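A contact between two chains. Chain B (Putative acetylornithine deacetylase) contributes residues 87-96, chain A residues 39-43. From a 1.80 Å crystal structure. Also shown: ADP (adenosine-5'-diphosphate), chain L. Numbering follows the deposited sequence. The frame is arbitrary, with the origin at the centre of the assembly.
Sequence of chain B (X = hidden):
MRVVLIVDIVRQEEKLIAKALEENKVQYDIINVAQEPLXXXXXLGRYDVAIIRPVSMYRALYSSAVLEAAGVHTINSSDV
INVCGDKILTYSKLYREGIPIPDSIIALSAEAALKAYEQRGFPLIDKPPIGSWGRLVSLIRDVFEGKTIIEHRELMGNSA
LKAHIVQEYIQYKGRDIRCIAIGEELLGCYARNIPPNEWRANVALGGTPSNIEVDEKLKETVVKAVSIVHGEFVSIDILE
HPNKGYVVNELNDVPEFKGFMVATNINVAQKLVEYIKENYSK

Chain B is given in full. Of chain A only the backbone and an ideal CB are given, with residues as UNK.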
# COMPACT_ATOMS: atom_id res chain seq x y z
N LYS B 87 14.62 -13.67 -5.20
CA LYS B 87 16.08 -13.64 -5.15
C LYS B 87 16.67 -14.34 -3.93
O LYS B 87 17.71 -14.97 -4.06
CB LYS B 87 16.61 -12.21 -5.24
CG LYS B 87 16.35 -11.59 -6.61
CD LYS B 87 17.15 -10.30 -6.78
CE LYS B 87 16.97 -9.73 -8.20
NZ LYS B 87 15.59 -9.17 -8.34
N ILE B 88 15.99 -14.29 -2.78
CA ILE B 88 16.51 -14.99 -1.58
C ILE B 88 16.44 -16.50 -1.77
O ILE B 88 17.40 -17.21 -1.43
CB ILE B 88 15.80 -14.52 -0.27
CG1 ILE B 88 16.15 -13.06 0.01
CG2 ILE B 88 16.16 -15.47 0.94
CD1 ILE B 88 15.28 -12.38 1.07
N LEU B 89 15.33 -16.98 -2.31
CA LEU B 89 15.18 -18.43 -2.57
C LEU B 89 16.20 -18.91 -3.62
O LEU B 89 16.75 -20.02 -3.50
CB LEU B 89 13.74 -18.76 -3.00
CG LEU B 89 12.66 -18.35 -2.00
CD1 LEU B 89 11.38 -18.93 -2.50
CD2 LEU B 89 12.97 -18.82 -0.57
N THR B 90 16.42 -18.09 -4.63
CA THR B 90 17.42 -18.37 -5.67
C THR B 90 18.82 -18.44 -5.05
O THR B 90 19.55 -19.41 -5.26
CB THR B 90 17.39 -17.31 -6.79
OG1 THR B 90 16.16 -17.42 -7.51
CG2 THR B 90 18.54 -17.50 -7.76
N TYR B 91 19.18 -17.41 -4.29
CA TYR B 91 20.53 -17.39 -3.67
C TYR B 91 20.69 -18.58 -2.73
O TYR B 91 21.76 -19.20 -2.69
CB TYR B 91 20.77 -16.08 -2.89
CG TYR B 91 21.01 -14.85 -3.73
CD1 TYR B 91 20.48 -13.62 -3.34
CD2 TYR B 91 21.77 -14.90 -4.90
CE1 TYR B 91 20.69 -12.47 -4.09
CE2 TYR B 91 21.99 -13.76 -5.68
CZ TYR B 91 21.45 -12.55 -5.26
OH TYR B 91 21.68 -11.43 -5.99
N SER B 92 19.63 -18.95 -2.00
CA SER B 92 19.73 -20.14 -1.13
C SER B 92 20.17 -21.41 -1.87
O SER B 92 21.13 -22.10 -1.43
CB SER B 92 18.40 -20.42 -0.40
OG SER B 92 18.58 -21.42 0.59
N LYS B 93 19.49 -21.72 -2.97
CA LYS B 93 19.76 -22.93 -3.77
C LYS B 93 21.15 -22.83 -4.39
O LYS B 93 21.93 -23.79 -4.34
CB LYS B 93 18.72 -23.12 -4.88
CG LYS B 93 17.33 -23.57 -4.43
CD LYS B 93 17.35 -24.85 -3.60
CE LYS B 93 15.91 -25.32 -3.26
NZ LYS B 93 15.27 -24.48 -2.20
N LEU B 94 21.46 -21.67 -4.97
CA LEU B 94 22.76 -21.49 -5.63
C LEU B 94 23.92 -21.61 -4.63
O LEU B 94 24.89 -22.34 -4.86
CB LEU B 94 22.81 -20.14 -6.36
CG LEU B 94 21.84 -19.98 -7.54
CD1 LEU B 94 21.96 -18.58 -8.15
CD2 LEU B 94 22.03 -21.05 -8.59
N TYR B 95 23.78 -20.90 -3.51
CA TYR B 95 24.83 -20.87 -2.51
C TYR B 95 25.12 -22.27 -2.00
O TYR B 95 26.28 -22.65 -1.88
CB TYR B 95 24.51 -19.93 -1.33
CG TYR B 95 25.66 -19.84 -0.35
CD1 TYR B 95 26.73 -18.97 -0.57
CD2 TYR B 95 25.69 -20.66 0.79
CE1 TYR B 95 27.80 -18.91 0.33
CE2 TYR B 95 26.76 -20.62 1.68
CZ TYR B 95 27.80 -19.74 1.44
OH TYR B 95 28.84 -19.71 2.34
N ARG B 96 24.06 -22.99 -1.68
CA ARG B 96 24.16 -24.34 -1.16
C ARG B 96 24.96 -25.28 -2.06
O ARG B 96 25.64 -26.19 -1.56
CB ARG B 96 22.76 -24.89 -0.99
CG ARG B 96 22.37 -25.00 0.43
CD ARG B 96 22.86 -26.32 0.96
NE ARG B 96 22.23 -27.41 0.22
CZ ARG B 96 22.69 -28.66 0.19
NH1 ARG B 96 23.80 -29.00 0.85
NH2 ARG B 96 22.04 -29.57 -0.52
N UNK A 39 23.48 -13.81 7.63
CA UNK A 39 24.44 -13.88 6.52
C UNK A 39 24.29 -15.15 5.67
O UNK A 39 23.98 -16.22 6.20
CB UNK A 39 25.87 -13.80 7.07
N UNK A 40 24.47 -15.01 4.35
CA UNK A 40 24.60 -16.16 3.46
C UNK A 40 26.05 -16.60 3.54
O UNK A 40 26.90 -16.18 2.75
CB UNK A 40 24.19 -15.83 2.02
N UNK A 41 26.33 -17.43 4.53
CA UNK A 41 27.64 -18.04 4.66
C UNK A 41 27.51 -19.25 5.59
O UNK A 41 26.40 -19.62 5.97
CB UNK A 41 28.67 -17.04 5.19
N UNK A 42 28.63 -19.85 5.93
CA UNK A 42 28.60 -21.14 6.62
C UNK A 42 28.52 -21.03 8.15
O UNK A 42 28.42 -22.06 8.83
CB UNK A 42 29.85 -21.94 6.24
N UNK A 43 28.52 -19.81 8.67
CA UNK A 43 28.50 -19.54 10.13
C UNK A 43 27.32 -20.19 10.85
O UNK A 43 27.48 -20.71 11.96
CB UNK A 43 28.46 -18.03 10.38
PB ADP L . 16.29 -7.08 -11.29
O1B ADP L . 15.57 -8.36 -11.09
O2B ADP L . 16.94 -6.89 -12.65
O3B ADP L . 15.56 -5.84 -10.85
PA ADP L . 19.06 -7.32 -10.44
O1A ADP L . 19.56 -7.91 -9.12
O2A ADP L . 19.33 -7.97 -11.78
O3A ADP L . 17.48 -7.12 -10.20
O5' ADP L . 19.62 -5.82 -10.48
C5' ADP L . 19.41 -4.92 -11.57
C4' ADP L . 20.72 -4.28 -11.96
O4' ADP L . 21.31 -3.68 -10.80
C3' ADP L . 21.72 -5.33 -12.44
O3' ADP L . 21.62 -5.53 -13.86
C2' ADP L . 23.05 -4.72 -12.07
O2' ADP L . 23.46 -3.76 -13.06
C1' ADP L . 22.72 -3.97 -10.81
N9 ADP L . 23.04 -4.78 -9.62
C8 ADP L . 22.18 -5.51 -8.86
N7 ADP L . 22.86 -6.05 -7.84
C5 ADP L . 24.15 -5.66 -7.94
C6 ADP L . 25.39 -5.89 -7.20
N6 ADP L . 25.38 -6.65 -6.09
N1 ADP L . 26.53 -5.25 -7.62
C2 ADP L . 26.55 -4.48 -8.71
N3 ADP L . 25.44 -4.25 -9.45
C4 ADP L . 24.25 -4.82 -9.11

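Chain B presents one side of a helix, with Ile B88, Tyr B91, Ser B92 and Tyr B95 lining it over two turns. Chain A lies against this surface as a short stretch, extended at 39 and 41 and turning at 42 and 43, and no hydrogen bond joins the two stretches, so shape and apolar contact set the rules.

Position 39 has phi/psi of -78/142, and its ideal CB finds nothing of chain B within 5.5 Å. Many residues would fit; the phi also admits proline. The deposited residue is Pro A39, whose ring makes no contact with the helix.

Position 40 is the one that matters most. Its CA-to-CB bond points toward chain B, and its ideal CB lies 4.8 Å from Tyr B95 CD1. Beyond it the helix offers a largely apolar surface formed by Tyr B91 CB, Ser B92 CA, and the carbonyl O and CG2 of Ile B88, with Tyr B95 CB alongside. Nothing there calls for a charge: the carbonyl of Ile B88 is already taken by the amide of Ser B92. A long apolar side chain suits, whether leucine, methionine or an aromatic, and a flat ring can also lay a face against Tyr B91 CB. The deposited residue is Phe A40. Its ring takes the Tyr B91 CB over one face, a CH-pi contact with that carbon 4.2 Å from the ring centroid. The tip probes deepest, with Phe A40 CZ 3.7 Å from Ile B88 O and 4.2 Å from Ile B88 CG2, while Phe A40 CE2 lies 3.7 Å from Ser B92 CA. Its chi1 of -94° sits between wells.

At position 41 the backbone is nearly fully extended (-162/-173). The backbone itself meets chain B, CA of 41 lying 3.1 Å from Tyr B95 OH, whereas the CA-to-CB bond points away overall, though the ideal CB is still 3.9 Å from Tyr B95 OH. A small or polar residue would serve, its end free to work within its own chain. The deposited Asn A41 does so: its OD1 accepts a hydrogen bond from the amide N of position 43, at 3.1 Å.

Position 42 points sideways, its ideal CB 4.6 Å from Tyr B95 OH, with nothing else of this helix close by. Several kinds would suit, such as lysine, glutamine or serine, since the helix puts little demand on the site. It is Lys A42, whose CG passes 3.8 Å from Tyr B95 OH before NZ finds a hydrogen bond elsewhere in the structure.

Position 43, helical in its angles (-56/-41), is out of reach of chain B, which imposes no demand. Ala A43 contributes the amide that Asn A41 OD1 accepts.

Chain A, residues 39-43: PFNKA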
# COMPACT_ATOMS: atom_id res chain seq x y z
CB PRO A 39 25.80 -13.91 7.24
CG PRO A 39 25.52 -14.55 8.55
CD PRO A 39 24.09 -14.22 8.91
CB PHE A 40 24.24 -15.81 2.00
CG PHE A 40 22.83 -16.09 1.63
CD1 PHE A 40 21.97 -15.05 1.27
CD2 PHE A 40 22.33 -17.40 1.61
CE1 PHE A 40 20.64 -15.30 0.89
CE2 PHE A 40 21.00 -17.64 1.24
CZ PHE A 40 20.17 -16.59 0.89
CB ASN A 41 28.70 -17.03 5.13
CG ASN A 41 28.44 -16.51 6.52
OD1 ASN A 41 27.78 -17.16 7.33
ND2 ASN A 41 28.97 -15.33 6.80
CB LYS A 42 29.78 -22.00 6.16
CG LYS A 42 29.61 -22.53 4.73
CD LYS A 42 29.30 -24.03 4.67
CE LYS A 42 27.90 -24.39 5.19
NZ LYS A 42 27.85 -24.63 6.68
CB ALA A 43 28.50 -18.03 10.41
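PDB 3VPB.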